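Local atomic coordinates of tryptophan synthase alpha-subunit (Pyrococcus furiosus, PDB entry 1GEQ), a protein that cleaves indoleglycerol phosphate in a retro-aldol step to indole and glyceraldehyde 3-phosphate, as the alpha subunit of tryptophan synthase. Residues Lys18-Asp29 with Trp70-Thr81. Sequence-based numbering, arbitrary orientation.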
ATOM      1  N   LYS A  18       9.225  -9.612  11.842  1.00 31.99           N
ATOM      2  CA  LYS A  18       9.878  -8.422  11.302  1.00 33.55           C
ATOM      3  C   LYS A  18      11.107  -8.690  10.439  1.00 34.22           C
ATOM      4  O   LYS A  18      11.367  -7.949   9.489  1.00 31.06           O
ATOM      5  CB  LYS A  18      10.243  -7.448  12.428  1.00 34.93           C
ATOM      6  CG  LYS A  18      11.370  -7.905  13.334  1.00 39.91           C
ATOM      7  CD  LYS A  18      11.743  -6.808  14.326  1.00 42.59           C
ATOM      8  CE  LYS A  18      13.009  -7.184  15.085  1.00 44.09           C
ATOM      9  NZ  LYS A  18      13.403  -6.133  16.059  1.00 48.23           N
ATOM     10  N   GLN A  19      11.853  -9.742  10.760  1.00 33.21           N
ATOM     11  CA  GLN A  19      13.042 -10.071   9.985  1.00 34.47           C
ATOM     12  C   GLN A  19      12.676 -10.623   8.611  1.00 32.15           C
ATOM     13  O   GLN A  19      13.320 -10.309   7.610  1.00 31.44           O
ATOM     14  CB  GLN A  19      13.907 -11.089  10.732  1.00 39.61           C
ATOM     15  CG  GLN A  19      15.242 -11.344  10.058  1.00 46.17           C
ATOM     16  CD  GLN A  19      16.117 -10.100  10.026  1.00 52.84           C
ATOM     17  OE1 GLN A  19      16.667  -9.736   8.983  1.00 55.62           O
ATOM     18  NE2 GLN A  19      16.250  -9.442  11.173  1.00 56.22           N
ATOM     19  N   SER A  20      11.640 -11.453   8.560  1.00 30.65           N
ATOM     20  CA  SER A  20      11.220 -12.016   7.287  1.00 29.46           C
ATOM     21  C   SER A  20      10.700 -10.904   6.379  1.00 26.97           C
ATOM     22  O   SER A  20      10.984 -10.897   5.187  1.00 26.30           O
ATOM     23  CB  SER A  20      10.142 -13.081   7.507  1.00 30.72           C
ATOM     24  OG  SER A  20      10.684 -14.202   8.200  1.00 33.91           O
ATOM     25  N   THR A  21       9.952  -9.963   6.954  1.00 26.46           N
ATOM     26  CA  THR A  21       9.410  -8.848   6.187  1.00 26.15           C
ATOM     27  C   THR A  21      10.551  -8.137   5.470  1.00 26.51           C
ATOM     28  O   THR A  21      10.485  -7.903   4.267  1.00 26.59           O
ATOM     29  CB  THR A  21       8.677  -7.832   7.095  1.00 26.57           C
ATOM     30  OG1 THR A  21       7.600  -8.484   7.777  1.00 27.02           O
ATOM     31  CG2 THR A  21       8.107  -6.687   6.258  1.00 24.46           C
ATOM     32  N   LEU A  22      11.595  -7.789   6.218  1.00 28.79           N
ATOM     33  CA  LEU A  22      12.761  -7.122   5.644  1.00 28.04           C
ATOM     34  C   LEU A  22      13.340  -7.970   4.515  1.00 28.58           C
ATOM     35  O   LEU A  22      13.628  -7.461   3.430  1.00 28.56           O
ATOM     36  CB  LEU A  22      13.823  -6.879   6.725  1.00 28.72           C
ATOM     37  CG  LEU A  22      15.133  -6.208   6.294  1.00 29.11           C
ATOM     38  CD1 LEU A  22      14.834  -4.899   5.563  1.00 28.51           C
ATOM     39  CD2 LEU A  22      16.006  -5.954   7.522  1.00 28.17           C
ATOM     40  N   ASN A  23      13.506  -9.269   4.767  1.00 29.79           N
ATOM     41  CA  ASN A  23      14.035 -10.177   3.760  1.00 29.28           C
ATOM     42  C   ASN A  23      13.170 -10.167   2.502  1.00 28.45           C
ATOM     43  O   ASN A  23      13.687 -10.210   1.382  1.00 24.70           O
ATOM     44  CB  ASN A  23      14.107 -11.608   4.305  1.00 34.25           C
ATOM     45  CG  ASN A  23      15.235 -11.802   5.298  1.00 37.74           C
ATOM     46  OD1 ASN A  23      16.072 -10.917   5.491  1.00 41.53           O
ATOM     47  ND2 ASN A  23      15.269 -12.968   5.928  1.00 38.77           N
ATOM     48  N   PHE A  24      11.854 -10.126   2.681  1.00 26.91           N
ATOM     49  CA  PHE A  24      10.955 -10.110   1.531  1.00 25.15           C
ATOM     50  C   PHE A  24      11.144  -8.821   0.738  1.00 23.46           C
ATOM     51  O   PHE A  24      11.220  -8.855  -0.487  1.00 25.27           O
ATOM     52  CB  PHE A  24       9.487 -10.219   1.974  1.00 24.72           C
ATOM     53  CG  PHE A  24       9.157 -11.491   2.725  1.00 25.08           C
ATOM     54  CD1 PHE A  24       9.865 -12.670   2.487  1.00 25.08           C
ATOM     55  CD2 PHE A  24       8.098 -11.522   3.628  1.00 23.80           C
ATOM     56  CE1 PHE A  24       9.516 -13.859   3.137  1.00 24.44           C
ATOM     57  CE2 PHE A  24       7.743 -12.704   4.280  1.00 22.51           C
ATOM     58  CZ  PHE A  24       8.456 -13.876   4.037  1.00 23.49           C
ATOM     59  N   LEU A  25      11.210  -7.691   1.432  1.00 26.05           N
ATOM     60  CA  LEU A  25      11.378  -6.398   0.772  1.00 28.75           C
ATOM     61  C   LEU A  25      12.653  -6.335  -0.068  1.00 29.87           C
ATOM     62  O   LEU A  25      12.636  -5.882  -1.218  1.00 32.29           O
ATOM     63  CB  LEU A  25      11.390  -5.270   1.811  1.00 29.05           C
ATOM     64  CG  LEU A  25      10.086  -4.999   2.571  1.00 28.02           C
ATOM     65  CD1 LEU A  25      10.301  -3.870   3.560  1.00 30.10           C
ATOM     66  CD2 LEU A  25       8.981  -4.658   1.591  1.00 29.13           C
ATOM     67  N   LEU A  26      13.761  -6.788   0.507  1.00 30.17           N
ATOM     68  CA  LEU A  26      15.038  -6.779  -0.199  1.00 29.19           C
ATOM     69  C   LEU A  26      14.988  -7.667  -1.440  1.00 28.20           C
ATOM     70  O   LEU A  26      15.595  -7.354  -2.461  1.00 30.04           O
ATOM     71  CB  LEU A  26      16.151  -7.238   0.751  1.00 31.16           C
ATOM     72  CG  LEU A  26      16.446  -6.231   1.869  1.00 30.42           C
ATOM     73  CD1 LEU A  26      17.305  -6.864   2.954  1.00 35.49           C
ATOM     74  CD2 LEU A  26      17.140  -5.020   1.271  1.00 34.57           C
ATOM     75  N   ALA A  27      14.254  -8.770  -1.363  1.00 27.11           N
ATOM     76  CA  ALA A  27      14.153  -9.664  -2.508  1.00 26.56           C
ATOM     77  C   ALA A  27      13.265  -9.120  -3.631  1.00 28.01           C
ATOM     78  O   ALA A  27      13.508  -9.402  -4.807  1.00 27.16           O
ATOM     79  CB  ALA A  27      13.643 -11.030  -2.061  1.00 29.19           C
ATOM     80  N   LEU A  28      12.237  -8.350  -3.281  1.00 27.18           N
ATOM     81  CA  LEU A  28      11.328  -7.807  -4.292  1.00 28.21           C
ATOM     82  C   LEU A  28      11.719  -6.420  -4.801  1.00 27.94           C
ATOM     83  O   LEU A  28      11.186  -5.946  -5.810  1.00 27.72           O
ATOM     84  CB  LEU A  28       9.902  -7.732  -3.738  1.00 26.80           C
ATOM     85  CG  LEU A  28       9.225  -9.042  -3.321  1.00 29.84           C
ATOM     86  CD1 LEU A  28       7.863  -8.747  -2.698  1.00 30.08           C
ATOM     87  CD2 LEU A  28       9.081  -9.946  -4.531  1.00 30.74           C
ATOM     88  N   ASP A  29      12.645  -5.773  -4.109  1.00 29.49           N
ATOM     89  CA  ASP A  29      13.062  -4.429  -4.483  1.00 30.83           C
ATOM     90  C   ASP A  29      13.428  -4.220  -5.957  1.00 32.73           C
ATOM     91  O   ASP A  29      13.019  -3.230  -6.553  1.00 31.76           O
ATOM     92  CB  ASP A  29      14.235  -3.982  -3.615  1.00 33.70           C
ATOM     93  CG  ASP A  29      14.448  -2.481  -3.662  1.00 36.53           C
ATOM     94  OD1 ASP A  29      15.598  -2.031  -3.498  1.00 38.47           O
ATOM     95  OD2 ASP A  29      13.452  -1.751  -3.860  1.00 36.25           O
ATOM     96  N   TRP A  70      11.505   0.012  12.268  1.00 36.87           N
ATOM     97  CA  TRP A  70      12.779  -0.704  12.238  1.00 35.64           C
ATOM     98  C   TRP A  70      12.980  -1.293  10.846  1.00 34.35           C
ATOM     99  O   TRP A  70      14.063  -1.212  10.274  1.00 34.42           O
ATOM    100  CB  TRP A  70      12.773  -1.835  13.271  1.00 37.12           C
ATOM    101  CG  TRP A  70      13.991  -2.723  13.208  1.00 38.30           C
ATOM    102  CD1 TRP A  70      15.173  -2.543  13.867  1.00 38.14           C
ATOM    103  CD2 TRP A  70      14.152  -3.909  12.420  1.00 38.47           C
ATOM    104  NE1 TRP A  70      16.060  -3.540  13.539  1.00 38.27           N
ATOM    105  CE2 TRP A  70      15.455  -4.395  12.647  1.00 39.50           C
ATOM    106  CE3 TRP A  70      13.313  -4.607  11.535  1.00 38.68           C
ATOM    107  CZ2 TRP A  70      15.951  -5.550  12.030  1.00 39.76           C
ATOM    108  CZ3 TRP A  70      13.803  -5.755  10.918  1.00 39.13           C
ATOM    109  CH2 TRP A  70      15.110  -6.212  11.165  1.00 41.10           C
ATOM    110  N   ILE A  71      11.920  -1.901  10.321  1.00 32.68           N
ATOM    111  CA  ILE A  71      11.952  -2.512   8.998  1.00 32.41           C
ATOM    112  C   ILE A  71      12.363  -1.501   7.936  1.00 31.25           C
ATOM    113  O   ILE A  71      13.263  -1.759   7.138  1.00 31.97           O
ATOM    114  CB  ILE A  71      10.565  -3.101   8.638  1.00 32.19           C
ATOM    115  CG1 ILE A  71      10.275  -4.315   9.528  1.00 34.03           C
ATOM    116  CG2 ILE A  71      10.522  -3.492   7.170  1.00 31.81           C
ATOM    117  CD1 ILE A  71       8.887  -4.908   9.342  1.00 32.66           C
ATOM    118  N   VAL A  72      11.701  -0.348   7.936  1.00 32.60           N
ATOM    119  CA  VAL A  72      11.995   0.704   6.972  1.00 34.21           C
ATOM    120  C   VAL A  72      13.412   1.238   7.144  1.00 36.58           C
ATOM    121  O   VAL A  72      14.126   1.454   6.165  1.00 34.09           O
ATOM    122  CB  VAL A  72      11.002   1.883   7.110  1.00 34.55           C
ATOM    123  CG1 VAL A  72      11.430   3.034   6.206  1.00 34.49           C
ATOM    124  CG2 VAL A  72       9.597   1.421   6.749  1.00 31.41           C
ATOM    125  N   LYS A  73      13.815   1.458   8.390  1.00 39.31           N
ATOM    126  CA  LYS A  73      15.149   1.969   8.661  1.00 43.02           C
ATOM    127  C   LYS A  73      16.189   1.025   8.067  1.00 41.39           C
ATOM    128  O   LYS A  73      17.087   1.453   7.345  1.00 41.20           O
ATOM    129  CB  LYS A  73      15.366   2.095  10.166  1.00 47.11           C
ATOM    130  CG  LYS A  73      16.527   2.986  10.539  1.00 53.87           C
ATOM    131  CD  LYS A  73      16.979   2.731  11.967  1.00 59.87           C
ATOM    132  CE  LYS A  73      17.613   1.353  12.101  1.00 62.91           C
ATOM    133  NZ  LYS A  73      16.897   0.491  13.080  1.00 65.33           N
ATOM    134  N   GLU A  74      16.059  -0.265   8.367  1.00 40.40           N
ATOM    135  CA  GLU A  74      16.990  -1.264   7.855  1.00 38.42           C
ATOM    136  C   GLU A  74      16.961  -1.346   6.340  1.00 36.89           C
ATOM    137  O   GLU A  74      17.999  -1.504   5.697  1.00 36.32           O
ATOM    138  CB  GLU A  74      16.670  -2.636   8.446  1.00 41.92           C
ATOM    139  CG  GLU A  74      17.189  -2.796   9.853  1.00 44.32           C
ATOM    140  CD  GLU A  74      18.703  -2.751   9.897  1.00 46.93           C
ATOM    141  OE1 GLU A  74      19.249  -2.106  10.815  1.00 48.82           O
ATOM    142  OE2 GLU A  74      19.340  -3.359   9.010  1.00 46.25           O
ATOM    143  N   PHE A  75      15.768  -1.244   5.770  1.00 32.43           N
ATOM    144  CA  PHE A  75      15.615  -1.298   4.328  1.00 31.35           C
ATOM    145  C   PHE A  75      16.312  -0.099   3.686  1.00 31.94           C
ATOM    146  O   PHE A  75      16.936  -0.223   2.633  1.00 28.16           O
ATOM    147  CB  PHE A  75      14.130  -1.282   3.969  1.00 30.49           C
ATOM    148  CG  PHE A  75      13.865  -1.338   2.494  1.00 26.90           C
ATOM    149  CD1 PHE A  75      14.068  -2.513   1.779  1.00 28.73           C
ATOM    150  CD2 PHE A  75      13.406  -0.215   1.821  1.00 27.96           C
ATOM    151  CE1 PHE A  75      13.816  -2.562   0.405  1.00 25.65           C
ATOM    152  CE2 PHE A  75      13.152  -0.253   0.454  1.00 26.30           C
ATOM    153  CZ  PHE A  75      13.356  -1.428  -0.254  1.00 25.23           C
ATOM    154  N   ARG A  76      16.193   1.058   4.332  1.00 33.61           N
ATOM    155  CA  ARG A  76      16.793   2.289   3.837  1.00 38.35           C
ATOM    156  C   ARG A  76      18.309   2.196   3.713  1.00 41.99           C
ATOM    157  O   ARG A  76      18.923   2.956   2.966  1.00 43.09           O
ATOM    158  CB  ARG A  76      16.402   3.465   4.740  1.00 37.09           C
ATOM    159  CG  ARG A  76      15.032   4.036   4.418  1.00 39.47           C
ATOM    160  CD  ARG A  76      15.058   4.690   3.041  1.00 39.17           C
ATOM    161  NE  ARG A  76      13.731   5.078   2.576  1.00 37.57           N
ATOM    162  CZ  ARG A  76      13.154   4.580   1.487  1.00 36.65           C
ATOM    163  NH1 ARG A  76      13.788   3.674   0.755  1.00 32.04           N
ATOM    164  NH2 ARG A  76      11.945   4.987   1.125  1.00 37.32           N
ATOM    165  N   ARG A  77      18.911   1.261   4.441  1.00 44.93           N
ATOM    166  CA  ARG A  77      20.353   1.066   4.380  1.00 47.93           C
ATOM    167  C   ARG A  77      20.755   0.440   3.052  1.00 47.24           C
ATOM    168  O   ARG A  77      21.915   0.528   2.650  1.00 46.16           O
ATOM    169  CB  ARG A  77      20.826   0.145   5.506  1.00 52.34           C
ATOM    170  CG  ARG A  77      21.293   0.851   6.757  1.00 58.42           C
ATOM    171  CD  ARG A  77      21.745  -0.174   7.781  1.00 64.65           C
ATOM    172  NE  ARG A  77      21.078   0.023   9.061  1.00 71.05           N
ATOM    173  CZ  ARG A  77      21.310   1.048   9.873  1.00 75.27           C
ATOM    174  NH1 ARG A  77      22.203   1.970   9.540  1.00 77.51           N
ATOM    175  NH2 ARG A  77      20.636   1.156  11.010  1.00 77.22           N
ATOM    176  N   HIS A  78      19.809  -0.189   2.365  1.00 44.77           N
ATOM    177  CA  HIS A  78      20.144  -0.827   1.100  1.00 44.76           C
ATOM    178  C   HIS A  78      19.372  -0.322  -0.114  1.00 42.22           C
ATOM    179  O   HIS A  78      19.688  -0.698  -1.240  1.00 43.22           O
ATOM    180  CB  HIS A  78      19.954  -2.346   1.206  1.00 48.66           C
ATOM    181  CG  HIS A  78      20.446  -2.935   2.494  1.00 52.97           C
ATOM    182  ND1 HIS A  78      19.677  -2.972   3.639  1.00 55.57           N
ATOM    183  CD2 HIS A  78      21.630  -3.504   2.820  1.00 54.44           C
ATOM    184  CE1 HIS A  78      20.365  -3.538   4.610  1.00 57.04           C
ATOM    185  NE2 HIS A  78      21.555  -3.871   4.143  1.00 57.21           N
ATOM    186  N   SER A  79      18.367   0.525   0.090  1.00 38.63           N
ATOM    187  CA  SER A  79      17.581   0.996  -1.045  1.00 34.81           C
ATOM    188  C   SER A  79      16.918   2.356  -0.884  1.00 33.12           C
ATOM    189  O   SER A  79      16.690   2.833   0.226  1.00 32.61           O
ATOM    190  CB  SER A  79      16.506  -0.041  -1.382  1.00 35.22           C
ATOM    191  OG  SER A  79      15.678   0.398  -2.446  1.00 35.13           O
ATOM    192  N   SER A  80      16.608   2.972  -2.018  1.00 32.26           N
ATOM    193  CA  SER A  80      15.958   4.270  -2.035  1.00 32.50           C
ATOM    194  C   SER A  80      14.543   4.161  -2.603  1.00 30.24           C
ATOM    195  O   SER A  80      13.866   5.161  -2.811  1.00 30.66           O
ATOM    196  CB  SER A  80      16.786   5.256  -2.867  1.00 32.86           C
ATOM    197  OG  SER A  80      17.018   4.749  -4.169  1.00 37.50           O
ATOM    198  N   THR A  81      14.089   2.939  -2.847  1.00 30.12           N
ATOM    199  CA  THR A  81      12.750   2.730  -3.390  1.00 27.54           C
ATOM    200  C   THR A  81      11.710   3.361  -2.477  1.00 26.87           C
ATOM    201  O   THR A  81      11.715   3.146  -1.265  1.00 25.22           O
ATOM    202  CB  THR A  81      12.453   1.231  -3.551  1.00 28.18           C
ATOM    203  OG1 THR A  81      13.448   0.651  -4.403  1.00 26.11           O
ATOM    204  CG2 THR A  81      11.066   1.004  -4.167  1.00 25.26           C
TER
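The carboxylate of D29 is gripped by two hydroxyls, one on each oxygen: S79 OG donates to D29 OD1 at 2.6 Å, coming to its syn side and tilted out of the carboxylate plane. T81 OG1 donates to D29 OD2 at a distance, 2.5 Å, so short that its exact length is doubtful. S79 OG also accepts the backbone N-H of T81 at 3.0 Å, an ST turn that ties together the two residues bonded to the acid. D29, directly after L28, reaches across with CG anti to its backbone N (chi1 -163°), and its OD2 also lies at the edge of the F75 ring, near the ring plane, 3.6 Å from CZ. Replacing D29 by an alanine is likely to leave the S79 and T81 hydroxyls without this acceptor and the edge of F75 without its polar neighbour.

Between the helices, whose segment axes cross at -38°, L22 is a knob in the hole formed by W70, I71, E74 and F75; its CD2 packs 3.5 Å from E74 CB, and its CD1 lies over the backbone of I71 and F75. L25 closes the inner side, CD1 against I71 CG2 at 3.6 Å and CB near F75 CD1, and both L25 and F75 continue onto I35 of strand 35-38. At the far end the extended K18 chain runs across one face of the W70 indole, CD over the six-membered ring and NZ 4.3 Å from the centroid of the five-membered ring, a cation-pi contact only 7° off the normal; E74 CG lies against the opposite face, toward its rim. Two neighbouring outer helices of the TIM barrel are thus joined by an apolar seam with a charge at either end, the lysine ammonium resting on pi electrons and the carboxylate probably stabilised by its paired hydroxyl donors.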